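Tyrosine--tRNA ligase, mitochondrial (Emericella nidulans, PDB 5IHX) probably attaches L-tyrosine to mitochondrial tRNA(Tyr) in an ATP-dependent reaction, as a class I aminoacyl-tRNA synthetase. Local coordinates at residues Asp73-Met79 against Asn132-Met136; Phe102-Thr108 against Thr167-Trp173; Val324-Leu328 against Ala355-Leu359. All coordinates share one frame. Residue numbers count along the deposited sequence, not the author numbering.

Contacts 1 and 2 are neighbours in the Rossmann-like catalytic domain, with centres about 12 Å apart. Their segments alternate along the chain: 73-79, 102-108, 132-136, 167-173. Contact 1 sets the loop after strand 68-72 against helix 126-153; contact 2 pairs strands 100-104 and 164-168, which that helix connects. They touch through Asp73 OD2 and Thr108 OG1, 3.0 Å apart, a probable hydrogen bond. Both reach the tyrosine pocket, through Asp73 and Leu103. Contact 3 comes later, in the helical region that follows. Its centre is about 28 Å from that of contact 1 and 34 Å from contact 2's, far from the tyrosine site. The C-terminally truncated chain holds these two parts.

Contact 1: Asp73-Met79 against Asn132-Met136; sequences DPTAPSM and NMASM
Met136 runs its long side chain against the backbone of the loop 73-79 and overlaps Pro74, Ala76 and Met79. This irregular loop follows strand 68-72 of the Rossmann-like class I synthetase core, and helix 126-153 packs against it through residues 132-136. Pro74 (phi/psi -74/85) is the centre of an inverse gamma turn, with a weak bond from Thr75 N to Asp73 O. CA atoms come closest at Pro77-Asn132 (4.0 Å), then at Pro74-Met133 and Ser78-Met136 (both 5.5 Å). Met136 has chi1 t, chi2 143° (between wells) and chi3 m. Its SD lies 3.9 Å from Pro74 CB. Its CE lies 3.7 Å from Met79 CG and 3.2 Å from Ala76 O. Pro74 CG meets Met133 CG at 4.3 Å. No hydrogen bond joins the two segments. The contact rests on van der Waals approaches of Pro74, the methionines and the Asn132 amide, and of Ser135 CB, 3.2 Å from Pro77 O. Just beyond the helical segment, Gln139 accepts from Met79 N through OE1. Asp73 points away from the helix; it bonds Tyr217 and Thr108 and lines the tyrosine pocket, so the loop begins at the substrate. Asn132, chi1 m, lays its amide against the Ala76-Pro77 peptide, with CG 3.6 Å from Ala76 C; OD1 is 3.3 Å from Pro77 CD and equally far from Pro77 N, which has no hydrogen to share.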
ATOM      1  N   ASP A  73      12.991  -7.972  12.269  1.00 33.24           N
ATOM      2  CA  ASP A  73      13.192  -6.655  11.675  1.00 46.70           C
ATOM      3  C   ASP A  73      14.474  -6.024  12.226  1.00 44.07           C
ATOM      4  O   ASP A  73      14.621  -5.883  13.441  1.00 42.91           O
ATOM      5  CB  ASP A  73      11.994  -5.739  11.943  1.00 48.79           C
ATOM      6  CG  ASP A  73      10.813  -6.030  11.027  1.00 54.33           C
ATOM      7  OD1 ASP A  73       9.755  -5.388  11.200  1.00 51.49           O
ATOM      8  OD2 ASP A  73      10.948  -6.868  10.109  1.00 50.79           O
ATOM      9  N   PRO A  74      15.409  -5.647  11.335  1.00 32.57           N
ATOM     10  CA  PRO A  74      16.676  -5.051  11.772  1.00 40.41           C
ATOM     11  C   PRO A  74      16.546  -3.605  12.261  1.00 47.07           C
ATOM     12  O   PRO A  74      16.751  -2.670  11.488  1.00 61.87           O
ATOM     13  CB  PRO A  74      17.543  -5.125  10.512  1.00 37.50           C
ATOM     14  CG  PRO A  74      16.576  -5.048   9.390  1.00 40.57           C
ATOM     15  CD  PRO A  74      15.353  -5.784   9.867  1.00 28.83           C
ATOM     16  N   THR A  75      16.204  -3.441  13.536  1.00 44.55           N
ATOM     17  CA  THR A  75      16.120  -2.122  14.157  1.00 55.43           C
ATOM     18  C   THR A  75      17.415  -1.794  14.900  1.00 49.48           C
ATOM     19  O   THR A  75      17.572  -0.700  15.445  1.00 52.21           O
ATOM     20  CB  THR A  75      14.945  -2.035  15.149  1.00 58.93           C
ATOM     21  OG1 THR A  75      15.119  -3.006  16.190  1.00 59.97           O
ATOM     22  CG2 THR A  75      13.625  -2.283  14.439  1.00 56.19           C
ATOM     23  N   ALA A  76      18.334  -2.754  14.919  1.00 47.76           N
ATOM     24  CA  ALA A  76      19.639  -2.584  15.546  1.00 40.52           C
ATOM     25  C   ALA A  76      20.678  -3.344  14.728  1.00 35.97           C
ATOM     26  O   ALA A  76      20.321  -4.209  13.927  1.00 37.43           O
ATOM     27  CB  ALA A  76      19.608  -3.080  16.988  1.00 40.28           C
ATOM     28  N   PRO A  77      21.968  -3.021  14.909  1.00 39.20           N
ATOM     29  CA  PRO A  77      22.995  -3.749  14.153  1.00 40.55           C
ATOM     30  C   PRO A  77      23.144  -5.198  14.614  1.00 41.65           C
ATOM     31  O   PRO A  77      23.815  -5.995  13.958  1.00 37.07           O
ATOM     32  CB  PRO A  77      24.270  -2.951  14.437  1.00 33.90           C
ATOM     33  CG  PRO A  77      24.015  -2.269  15.727  1.00 35.92           C
ATOM     34  CD  PRO A  77      22.551  -1.966  15.758  1.00 36.88           C
ATOM     35  N   SER A  78      22.510  -5.526  15.735  1.00 38.00           N
ATOM     36  CA  SER A  78      22.629  -6.847  16.334  1.00 36.11           C
ATOM     37  C   SER A  78      21.315  -7.301  16.950  1.00 31.72           C
ATOM     38  O   SER A  78      20.504  -6.485  17.391  1.00 36.29           O
ATOM     39  CB  SER A  78      23.723  -6.850  17.403  1.00 32.77           C
ATOM     40  OG  SER A  78      23.683  -8.046  18.162  1.00 30.62           O
ATOM     41  N   MET A  79      21.114  -8.612  16.969  1.00 24.30           N
ATOM     42  CA  MET A  79      20.064  -9.212  17.775  1.00 35.21           C
ATOM     43  C   MET A  79      20.542  -9.331  19.213  1.00 37.69           C
ATOM     44  O   MET A  79      21.740  -9.215  19.490  1.00 29.11           O
ATOM     45  CB  MET A  79      19.691 -10.586  17.225  1.00 33.30           C
ATOM     46  CG  MET A  79      19.022 -10.543  15.861  1.00 47.74           C
ATOM     47  SD  MET A  79      18.433 -12.157  15.336  1.00 56.81           S
ATOM     48  CE  MET A  79      19.991 -13.025  15.151  1.00 60.10           C
ATOM     49  N   ASN A 132      22.543  -1.353   9.709  1.00 36.41           N
ATOM     50  CA  ASN A 132      21.886  -2.306  10.593  1.00 32.82           C
ATOM     51  C   ASN A 132      21.501  -3.582   9.856  1.00 35.94           C
ATOM     52  O   ASN A 132      21.693  -4.689  10.359  1.00 37.75           O
ATOM     53  CB  ASN A 132      20.635  -1.680  11.212  1.00 35.09           C
ATOM     54  CG  ASN A 132      20.957  -0.698  12.322  1.00 44.87           C
ATOM     55  OD1 ASN A 132      22.103  -0.579  12.756  1.00 40.36           O
ATOM     56  ND2 ASN A 132      19.939   0.019  12.787  1.00 56.90           N
ATOM     57  N   MET A 133      20.957  -3.411   8.657  1.00 40.31           N
ATOM     58  CA  MET A 133      20.492  -4.529   7.846  1.00 38.45           C
ATOM     59  C   MET A 133      21.651  -5.435   7.435  1.00 34.04           C
ATOM     60  O   MET A 133      21.538  -6.660   7.471  1.00 30.91           O
ATOM     61  CB  MET A 133      19.758  -4.002   6.611  1.00 34.90           C
ATOM     62  CG  MET A 133      18.997  -5.060   5.832  1.00 47.39           C
ATOM     63  SD  MET A 133      18.240  -4.419   4.323  1.00 61.62           S
ATOM     64  CE  MET A 133      17.296  -3.030   4.957  1.00 82.81           C
ATOM     65  N   ALA A 134      22.767  -4.826   7.052  1.00 31.82           N
ATOM     66  CA  ALA A 134      23.935  -5.577   6.610  1.00 31.34           C
ATOM     67  C   ALA A 134      24.577  -6.335   7.774  1.00 32.73           C
ATOM     68  O   ALA A 134      25.004  -7.481   7.621  1.00 32.77           O
ATOM     69  CB  ALA A 134      24.946  -4.643   5.960  1.00 26.33           C
ATOM     70  N   SER A 135      24.642  -5.690   8.933  1.00 30.99           N
ATOM     71  CA  SER A 135      25.219  -6.312  10.121  1.00 33.48           C
ATOM     72  C   SER A 135      24.374  -7.487  10.600  1.00 35.94           C
ATOM     73  O   SER A 135      24.905  -8.527  10.988  1.00 35.74           O
ATOM     74  CB  SER A 135      25.363  -5.286  11.248  1.00 31.79           C
ATOM     75  OG  SER A 135      26.241  -4.241  10.871  1.00 51.74           O
ATOM     76  N   MET A 136      23.056  -7.318  10.571  1.00 30.88           N
ATOM     77  CA  MET A 136      22.147  -8.366  11.020  1.00 35.08           C
ATOM     78  C   MET A 136      22.183  -9.551  10.058  1.00 26.54           C
ATOM     79  O   MET A 136      22.082 -10.704  10.475  1.00 27.97           O
ATOM     80  CB  MET A 136      20.717  -7.835  11.134  1.00 36.58           C
ATOM     81  CG  MET A 136      19.754  -8.814  11.797  1.00 58.34           C
ATOM     82  SD  MET A 136      18.527  -8.025  12.864  1.00 58.48           S
ATOM     83  CE  MET A 136      19.554  -7.347  14.162  1.00 56.70           C
TER

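Contact 2: Phe102-Thr108 against Thr167-Trp173; sequences FLLGGAT and TNNNVWW. With TYR (tyrosine), chain C.
Asn169 takes over with its side chain where the strand pairing stops. With chi1 p, its OD1 accepts from Ala107 N (2.9 Å) and its ND2 donates to Thr108 OG1 (3.0 Å). Before this, two parallel strands of the Rossmann-like sheet, joined through helix 126-153 in a beta-alpha-beta crossover, run in register, Leu103 beside Thr167 (CA-CA 5.1 Å) and Leu104 beside Asn168 (4.6 Å). Thr167 N donates to Phe102 O (2.9 Å), Leu104 N to Thr167 O (2.8 Å) and Asn169 N to Leu104 O (3.1 Å). Gly105 (phi/psi -84/63) then centres an inverse gamma turn. Asn168 OD1 accepts from Asn170 N (2.9 Å), a capping bond at the turn into helix 170-173, and weakly from Gly106 N (3.3 Å). Leu103 lines the tyrosine pocket: chi1 t and chi2 p place CD1 4.0 Å from Trp172 CH2 and CD2 3.1 Å from the OH of the bound tyrosine. Ala107 CB packs on Trp173 CB at 3.3 Å. Asp224 of helix 212-229 bonds Asn169, both tryptophans and the tyrosine ligand. Leu104 and Asn168 face helix 126-153, while strand 68-72 pairs with the other edge of strand 100-104.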
ATOM      1  N   PHE A 102      15.094 -18.218   7.797  1.00 27.95           N
ATOM      2  CA  PHE A 102      15.260 -16.991   8.563  1.00 20.71           C
ATOM      3  C   PHE A 102      14.905 -15.824   7.663  1.00 26.93           C
ATOM      4  O   PHE A 102      15.563 -15.602   6.646  1.00 30.58           O
ATOM      5  CB  PHE A 102      16.696 -16.840   9.079  1.00 28.89           C
ATOM      6  CG  PHE A 102      17.143 -17.950   9.990  1.00 30.23           C
ATOM      7  CD1 PHE A 102      17.301 -17.721  11.346  1.00 36.64           C
ATOM      8  CD2 PHE A 102      17.411 -19.216   9.495  1.00 31.10           C
ATOM      9  CE1 PHE A 102      17.717 -18.730  12.191  1.00 37.60           C
ATOM     10  CE2 PHE A 102      17.827 -20.230  10.339  1.00 35.90           C
ATOM     11  CZ  PHE A 102      17.979 -19.985  11.688  1.00 29.42           C
ATOM     12  N   LEU A 103      13.870 -15.079   8.035  1.00 29.67           N
ATOM     13  CA  LEU A 103      13.423 -13.950   7.230  1.00 28.61           C
ATOM     14  C   LEU A 103      13.869 -12.628   7.838  1.00 26.59           C
ATOM     15  O   LEU A 103      13.446 -12.263   8.933  1.00 30.17           O
ATOM     16  CB  LEU A 103      11.901 -13.963   7.082  1.00 36.07           C
ATOM     17  CG  LEU A 103      11.323 -12.827   6.235  1.00 34.78           C
ATOM     18  CD1 LEU A 103      11.768 -12.965   4.788  1.00 46.60           C
ATOM     19  CD2 LEU A 103       9.812 -12.801   6.334  1.00 48.01           C
ATOM     20  N   LEU A 104      14.719 -11.911   7.111  1.00 31.29           N
ATOM     21  CA  LEU A 104      15.172 -10.596   7.541  1.00 31.62           C
ATOM     22  C   LEU A 104      14.241  -9.547   6.944  1.00 28.00           C
ATOM     23  O   LEU A 104      14.118  -9.429   5.725  1.00 29.64           O
ATOM     24  CB  LEU A 104      16.621 -10.357   7.111  1.00 30.64           C
ATOM     25  CG  LEU A 104      17.277  -9.046   7.549  1.00 34.13           C
ATOM     26  CD1 LEU A 104      17.295  -8.904   9.066  1.00 33.00           C
ATOM     27  CD2 LEU A 104      18.688  -8.960   6.988  1.00 34.80           C
ATOM     28  N   GLY A 105      13.579  -8.793   7.813  1.00 28.32           N
ATOM     29  CA  GLY A 105      12.583  -7.830   7.382  1.00 29.70           C
ATOM     30  C   GLY A 105      13.171  -6.499   6.965  1.00 28.46           C
ATOM     31  O   GLY A 105      12.884  -5.477   7.581  1.00 31.19           O
ATOM     32  N   GLY A 106      13.981  -6.504   5.913  1.00 29.93           N
ATOM     33  CA  GLY A 106      14.622  -5.288   5.451  1.00 33.15           C
ATOM     34  C   GLY A 106      13.612  -4.234   5.034  1.00 46.73           C
ATOM     35  O   GLY A 106      13.778  -3.051   5.336  1.00 51.31           O
ATOM     36  N   ALA A 107      12.563  -4.663   4.339  1.00 43.82           N
ATOM     37  CA  ALA A 107      11.522  -3.751   3.876  1.00 45.74           C
ATOM     38  C   ALA A 107      10.563  -3.395   5.008  1.00 42.86           C
ATOM     39  O   ALA A 107      10.277  -2.223   5.246  1.00 47.92           O
ATOM     40  CB  ALA A 107      10.760  -4.362   2.716  1.00 43.33           C
ATOM     41  N   THR A 108      10.064  -4.414   5.704  1.00 45.68           N
ATOM     42  CA  THR A 108       9.046  -4.211   6.728  1.00 51.90           C
ATOM     43  C   THR A 108       9.579  -3.428   7.924  1.00 57.32           C
ATOM     44  O   THR A 108       8.804  -2.906   8.726  1.00 55.30           O
ATOM     45  CB  THR A 108       8.484  -5.556   7.231  1.00 51.20           C
ATOM     46  OG1 THR A 108       9.565  -6.454   7.506  1.00 42.89           O
ATOM     47  CG2 THR A 108       7.567  -6.181   6.190  1.00 58.30           C
ATOM     48  N   THR A 167      16.690 -15.227   3.963  1.00 35.64           N
ATOM     49  CA  THR A 167      16.066 -14.414   2.925  1.00 31.75           C
ATOM     50  C   THR A 167      15.697 -13.032   3.455  1.00 27.26           C
ATOM     51  O   THR A 167      15.208 -12.892   4.575  1.00 34.35           O
ATOM     52  CB  THR A 167      14.801 -15.095   2.364  1.00 29.97           C
ATOM     53  OG1 THR A 167      15.139 -16.386   1.845  1.00 36.17           O
ATOM     54  CG2 THR A 167      14.175 -14.252   1.257  1.00 34.22           C
ATOM     55  N   ASN A 168      15.957 -12.016   2.639  1.00 30.34           N
ATOM     56  CA  ASN A 168      15.539 -10.648   2.924  1.00 31.47           C
ATOM     57  C   ASN A 168      14.256 -10.343   2.154  1.00 34.91           C
ATOM     58  O   ASN A 168      14.209 -10.526   0.941  1.00 34.15           O
ATOM     59  CB  ASN A 168      16.647  -9.665   2.536  1.00 29.04           C
ATOM     60  CG  ASN A 168      16.389  -8.254   3.034  1.00 33.99           C
ATOM     61  OD1 ASN A 168      15.242  -7.822   3.165  1.00 33.56           O
ATOM     62  ND2 ASN A 168      17.464  -7.522   3.304  1.00 34.19           N
ATOM     63  N   ASN A 169      13.212  -9.891   2.845  1.00 29.77           N
ATOM     64  CA  ASN A 169      11.935  -9.660   2.176  1.00 35.58           C
ATOM     65  C   ASN A 169      11.994  -8.462   1.224  1.00 30.71           C
ATOM     66  O   ASN A 169      11.035  -8.190   0.508  1.00 32.97           O
ATOM     67  CB  ASN A 169      10.794  -9.493   3.194  1.00 29.39           C
ATOM     68  CG  ASN A 169      10.963  -8.286   4.099  1.00 27.50           C
ATOM     69  OD1 ASN A 169      11.864  -7.467   3.925  1.00 30.48           O
ATOM     70  ND2 ASN A 169      10.074  -8.173   5.081  1.00 25.48           N
ATOM     71  N   ASN A 170      13.120  -7.750   1.225  1.00 33.69           N
ATOM     72  CA  ASN A 170      13.402  -6.751   0.194  1.00 38.61           C
ATOM     73  C   ASN A 170      13.380  -7.366  -1.200  1.00 39.20           C
ATOM     74  O   ASN A 170      13.138  -6.673  -2.188  1.00 31.95           O
ATOM     75  CB  ASN A 170      14.771  -6.097   0.418  1.00 52.27           C
ATOM     76  CG  ASN A 170      14.701  -4.853   1.279  1.00 79.67           C
ATOM     77  OD1 ASN A 170      13.719  -4.111   1.249  1.00 86.30           O
ATOM     78  ND2 ASN A 170      15.763  -4.603   2.037  1.00 84.89           N
ATOM     79  N   VAL A 171      13.657  -8.664  -1.270  1.00 36.30           N
ATOM     80  CA  VAL A 171      13.694  -9.382  -2.540  1.00 40.46           C
ATOM     81  C   VAL A 171      12.407  -9.180  -3.338  1.00 38.05           C
ATOM     82  O   VAL A 171      12.452  -9.068  -4.561  1.00 40.71           O
ATOM     83  CB  VAL A 171      13.950 -10.893  -2.316  1.00 35.98           C
ATOM     84  CG1 VAL A 171      13.609 -11.710  -3.564  1.00 36.36           C
ATOM     85  CG2 VAL A 171      15.395 -11.130  -1.920  1.00 43.87           C
ATOM     86  N   TRP A 172      11.269  -9.132  -2.651  1.00 35.25           N
ATOM     87  CA  TRP A 172      10.002  -8.865  -3.325  1.00 34.11           C
ATOM     88  C   TRP A 172       9.468  -7.454  -3.059  1.00 32.18           C
ATOM     89  O   TRP A 172       8.901  -6.837  -3.959  1.00 35.16           O
ATOM     90  CB  TRP A 172       8.941  -9.910  -2.940  1.00 27.23           C
ATOM     91  CG  TRP A 172       8.786 -10.220  -1.475  1.00 28.06           C
ATOM     92  CD1 TRP A 172       8.032  -9.534  -0.566  1.00 32.52           C
ATOM     93  CD2 TRP A 172       9.358 -11.328  -0.765  1.00 28.10           C
ATOM     94  NE1 TRP A 172       8.114 -10.136   0.668  1.00 32.62           N
ATOM     95  CE2 TRP A 172       8.920 -11.239   0.572  1.00 27.90           C
ATOM     96  CE3 TRP A 172      10.204 -12.381  -1.128  1.00 35.56           C
ATOM     97  CZ2 TRP A 172       9.304 -12.159   1.545  1.00 32.12           C
ATOM     98  CZ3 TRP A 172      10.584 -13.292  -0.160  1.00 30.22           C
ATOM     99  CH2 TRP A 172      10.132 -13.176   1.160  1.00 30.62           C
ATOM    100  N   TRP A 173       9.649  -6.932  -1.850  1.00 30.29           N
ATOM    101  CA  TRP A 173       9.068  -5.628  -1.517  1.00 35.85           C
ATOM    102  C   TRP A 173       9.667  -4.459  -2.296  1.00 39.27           C
ATOM    103  O   TRP A 173       9.062  -3.390  -2.371  1.00 41.54           O
ATOM    104  CB  TRP A 173       9.201  -5.344  -0.019  1.00 32.95           C
ATOM    105  CG  TRP A 173       8.226  -6.109   0.811  1.00 36.15           C
ATOM    106  CD1 TRP A 173       8.507  -6.923   1.867  1.00 37.00           C
ATOM    107  CD2 TRP A 173       6.804  -6.142   0.646  1.00 32.68           C
ATOM    108  NE1 TRP A 173       7.347  -7.457   2.374  1.00 41.32           N
ATOM    109  CE2 TRP A 173       6.288  -6.994   1.639  1.00 36.88           C
ATOM    110  CE3 TRP A 173       5.917  -5.533  -0.248  1.00 35.30           C
ATOM    111  CZ2 TRP A 173       4.926  -7.254   1.765  1.00 41.33           C
ATOM    112  CZ3 TRP A 173       4.568  -5.791  -0.123  1.00 31.79           C
ATOM    113  CH2 TRP A 173       4.083  -6.643   0.877  1.00 36.87           C
TER
HETATM  114  N   TYR C 501       6.951  -8.438  12.670  1.00 56.37           N
HETATM  115  CA  TYR C 501       7.988  -9.254  13.365  1.00 53.00           C
HETATM  116  C   TYR C 501       8.578  -8.493  14.546  1.00 64.03           C
HETATM  117  O   TYR C 501       9.045  -9.087  15.520  1.00 65.23           O
HETATM  118  CB  TYR C 501       9.098  -9.651  12.390  1.00 42.72           C
HETATM  119  CG  TYR C 501       8.582 -10.250  11.105  1.00 46.65           C
HETATM  120  CD1 TYR C 501       7.927 -11.476  11.103  1.00 37.83           C
HETATM  121  CD2 TYR C 501       8.747  -9.593   9.893  1.00 41.38           C
HETATM  122  CE1 TYR C 501       7.454 -12.029   9.933  1.00 42.87           C
HETATM  123  CE2 TYR C 501       8.276 -10.137   8.718  1.00 40.14           C
HETATM  124  CZ  TYR C 501       7.632 -11.356   8.743  1.00 45.09           C
HETATM  125  OH  TYR C 501       7.159 -11.904   7.575  1.00 52.22           O
HETATM  126  OXT TYR C 501       8.605  -7.262  14.550  1.00 60.43           O

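Contact 3: Val324-Leu328 against Ala355-Leu359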
ATOM      1  N   VAL A 324      16.151 -21.522  35.984  1.00 26.63           N
ATOM      2  CA  VAL A 324      17.288 -22.102  35.271  1.00 27.63           C
ATOM      3  C   VAL A 324      16.942 -23.413  34.558  1.00 23.48           C
ATOM      4  O   VAL A 324      17.441 -23.671  33.461  1.00 32.89           O
ATOM      5  CB  VAL A 324      18.493 -22.333  36.218  1.00 27.14           C
ATOM      6  CG1 VAL A 324      18.179 -23.388  37.270  1.00 24.31           C
ATOM      7  CG2 VAL A 324      19.733 -22.721  35.412  1.00 26.52           C
ATOM      8  N   GLU A 325      16.105 -24.246  35.167  1.00 27.99           N
ATOM      9  CA  GLU A 325      15.754 -25.517  34.544  1.00 28.34           C
ATOM     10  C   GLU A 325      15.025 -25.302  33.225  1.00 28.54           C
ATOM     11  O   GLU A 325      15.318 -25.967  32.230  1.00 28.96           O
ATOM     12  CB  GLU A 325      14.895 -26.383  35.465  1.00 25.84           C
ATOM     13  CG  GLU A 325      14.425 -27.669  34.782  1.00 37.31           C
ATOM     14  CD  GLU A 325      13.787 -28.666  35.733  1.00 53.67           C
ATOM     15  OE1 GLU A 325      13.766 -28.406  36.957  1.00 50.18           O
ATOM     16  OE2 GLU A 325      13.308 -29.715  35.249  1.00 54.76           O
ATOM     17  N   ARG A 326      14.064 -24.385  33.216  1.00 29.30           N
ATOM     18  CA  ARG A 326      13.327 -24.112  31.991  1.00 25.35           C
ATOM     19  C   ARG A 326      14.258 -23.505  30.945  1.00 28.14           C
ATOM     20  O   ARG A 326      14.163 -23.834  29.762  1.00 26.34           O
ATOM     21  CB  ARG A 326      12.137 -23.186  32.247  1.00 36.03           C
ATOM     22  CG  ARG A 326      11.437 -22.787  30.959  1.00 49.01           C
ATOM     23  CD  ARG A 326       9.941 -22.630  31.125  1.00 63.52           C
ATOM     24  NE  ARG A 326       9.269 -22.622  29.827  1.00 64.91           N
ATOM     25  CZ  ARG A 326       7.951 -22.638  29.660  1.00 56.82           C
ATOM     26  NH1 ARG A 326       7.141 -22.661  30.711  1.00 61.73           N
ATOM     27  NH2 ARG A 326       7.440 -22.636  28.437  1.00 43.41           N
ATOM     28  N   TYR A 327      15.162 -22.628  31.376  1.00 27.29           N
ATOM     29  CA  TYR A 327      16.104 -22.002  30.447  1.00 30.07           C
ATOM     30  C   TYR A 327      17.037 -23.035  29.819  1.00 27.99           C
ATOM     31  O   TYR A 327      17.366 -22.937  28.637  1.00 29.86           O
ATOM     32  CB  TYR A 327      16.934 -20.923  31.144  1.00 28.33           C
ATOM     33  CG  TYR A 327      16.223 -19.597  31.318  1.00 30.30           C
ATOM     34  CD1 TYR A 327      14.836 -19.517  31.328  1.00 37.85           C
ATOM     35  CD2 TYR A 327      16.947 -18.419  31.453  1.00 33.96           C
ATOM     36  CE1 TYR A 327      14.191 -18.303  31.484  1.00 40.75           C
ATOM     37  CE2 TYR A 327      16.312 -17.203  31.607  1.00 38.92           C
ATOM     38  CZ  TYR A 327      14.935 -17.149  31.622  1.00 44.59           C
ATOM     39  OH  TYR A 327      14.300 -15.937  31.777  1.00 54.90           O
ATOM     40  N   LEU A 328      17.463 -24.020  30.604  1.00 25.14           N
ATOM     41  CA  LEU A 328      18.289 -25.103  30.078  1.00 25.11           C
ATOM     42  C   LEU A 328      17.570 -25.809  28.932  1.00 29.79           C
ATOM     43  O   LEU A 328      18.186 -26.189  27.936  1.00 27.67           O
ATOM     44  CB  LEU A 328      18.642 -26.111  31.177  1.00 23.60           C
ATOM     45  CG  LEU A 328      19.798 -25.740  32.114  1.00 27.22           C
ATOM     46  CD1 LEU A 328      19.843 -26.683  33.307  1.00 26.76           C
ATOM     47  CD2 LEU A 328      21.124 -25.769  31.372  1.00 26.91           C
ATOM     48  N   ALA A 355      23.724 -25.558  37.581  1.00 27.34           N
ATOM     49  CA  ALA A 355      22.757 -25.467  36.498  1.00 29.42           C
ATOM     50  C   ALA A 355      22.980 -24.193  35.685  1.00 28.55           C
ATOM     51  O   ALA A 355      22.938 -24.216  34.456  1.00 25.18           O
ATOM     52  CB  ALA A 355      21.341 -25.504  37.047  1.00 27.21           C
ATOM     53  N   GLN A 356      23.237 -23.088  36.375  1.00 28.52           N
ATOM     54  CA  GLN A 356      23.442 -21.808  35.708  1.00 28.04           C
ATOM     55  C   GLN A 356      24.717 -21.800  34.868  1.00 38.25           C
ATOM     56  O   GLN A 356      24.742 -21.225  33.777  1.00 26.47           O
ATOM     57  CB  GLN A 356      23.494 -20.674  36.734  1.00 30.70           C
ATOM     58  CG  GLN A 356      22.138 -20.219  37.260  1.00 31.94           C
ATOM     59  CD  GLN A 356      21.674 -20.992  38.481  1.00 26.49           C
ATOM     60  OE1 GLN A 356      22.298 -21.967  38.890  1.00 28.10           O
ATOM     61  NE2 GLN A 356      20.572 -20.546  39.075  1.00 29.34           N
ATOM     62  N   HIS A 357      25.770 -22.441  35.372  1.00 26.64           N
ATOM     63  CA  HIS A 357      27.039 -22.508  34.651  1.00 23.29           C
ATOM     64  C   HIS A 357      26.924 -23.371  33.399  1.00 24.03           C
ATOM     65  O   HIS A 357      27.484 -23.039  32.357  1.00 28.13           O
ATOM     66  CB  HIS A 357      28.150 -23.046  35.558  1.00 31.83           C
ATOM     67  CG  HIS A 357      28.754 -22.011  36.453  1.00 27.69           C
ATOM     68  ND1 HIS A 357      29.512 -20.962  35.970  1.00 34.25           N
ATOM     69  CD2 HIS A 357      28.717 -21.853  37.796  1.00 30.24           C
ATOM     70  CE1 HIS A 357      29.907 -20.207  36.976  1.00 30.21           C
ATOM     71  NE2 HIS A 357      29.440 -20.727  38.099  1.00 33.14           N
ATOM     72  N   ALA A 358      26.200 -24.481  33.503  1.00 23.80           N
ATOM     73  CA  ALA A 358      25.966 -25.345  32.352  1.00 24.27           C
ATOM     74  C   ALA A 358      25.163 -24.598  31.288  1.00 26.42           C
ATOM     75  O   ALA A 358      25.422 -24.734  30.093  1.00 27.49           O
ATOM     76  CB  ALA A 358      25.246 -26.612  32.773  1.00 25.63           C
ATOM     77  N   LEU A 359      24.195 -23.805  31.735  1.00 30.17           N
ATOM     78  CA  LEU A 359      23.365 -23.011  30.834  1.00 27.38           C
ATOM     79  C   LEU A 359      24.200 -21.951  30.129  1.00 27.65           C
ATOM     80  O   LEU A 359      24.118 -21.787  28.912  1.00 26.65           O
ATOM     81  CB  LEU A 359      22.223 -22.345  31.605  1.00 23.75           C
ATOM     82  CG  LEU A 359      21.439 -21.245  30.881  1.00 21.99           C
ATOM     83  CD1 LEU A 359      20.703 -21.799  29.676  1.00 23.32           C
ATOM     84  CD2 LEU A 359      20.477 -20.556  31.838  1.00 30.28           C
TER
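Val324 opens the segment with its CB directed at the partner helix. Its CG2 lies 3.6 Å from Ala355 CB, 3.9 Å from Gln356 CG and 4.2 Å from Leu359 CD2. One turn further on, Tyr327 brings its CB to 3.6 Å from Leu359 CD2, which sits at the edge of the ring. The ring itself leads away and meets Phe331 edge-to-face. Leu328, chi1 m and chi2 t, bends back across the interface. Its CD2 is 3.6 Å from Leu359 CB, and its CD1 is 4.2 Å from Ala355 CB. The axes of the two segments run in the same direction, crossing at 25°, with a closest approach of 9.6 Å. Helix 336-348 adds Ile339 against Leu328 and Ile342 against Ala355, so three successive helices share this core in the helical region that follows the Rossmann-like domain. Gln356 sends its amide to Thr319, Asp321 and Gln346. No hydrogen bond or salt bridge crosses between the segments, so their direct cohesion rests on apolar side-chain packing.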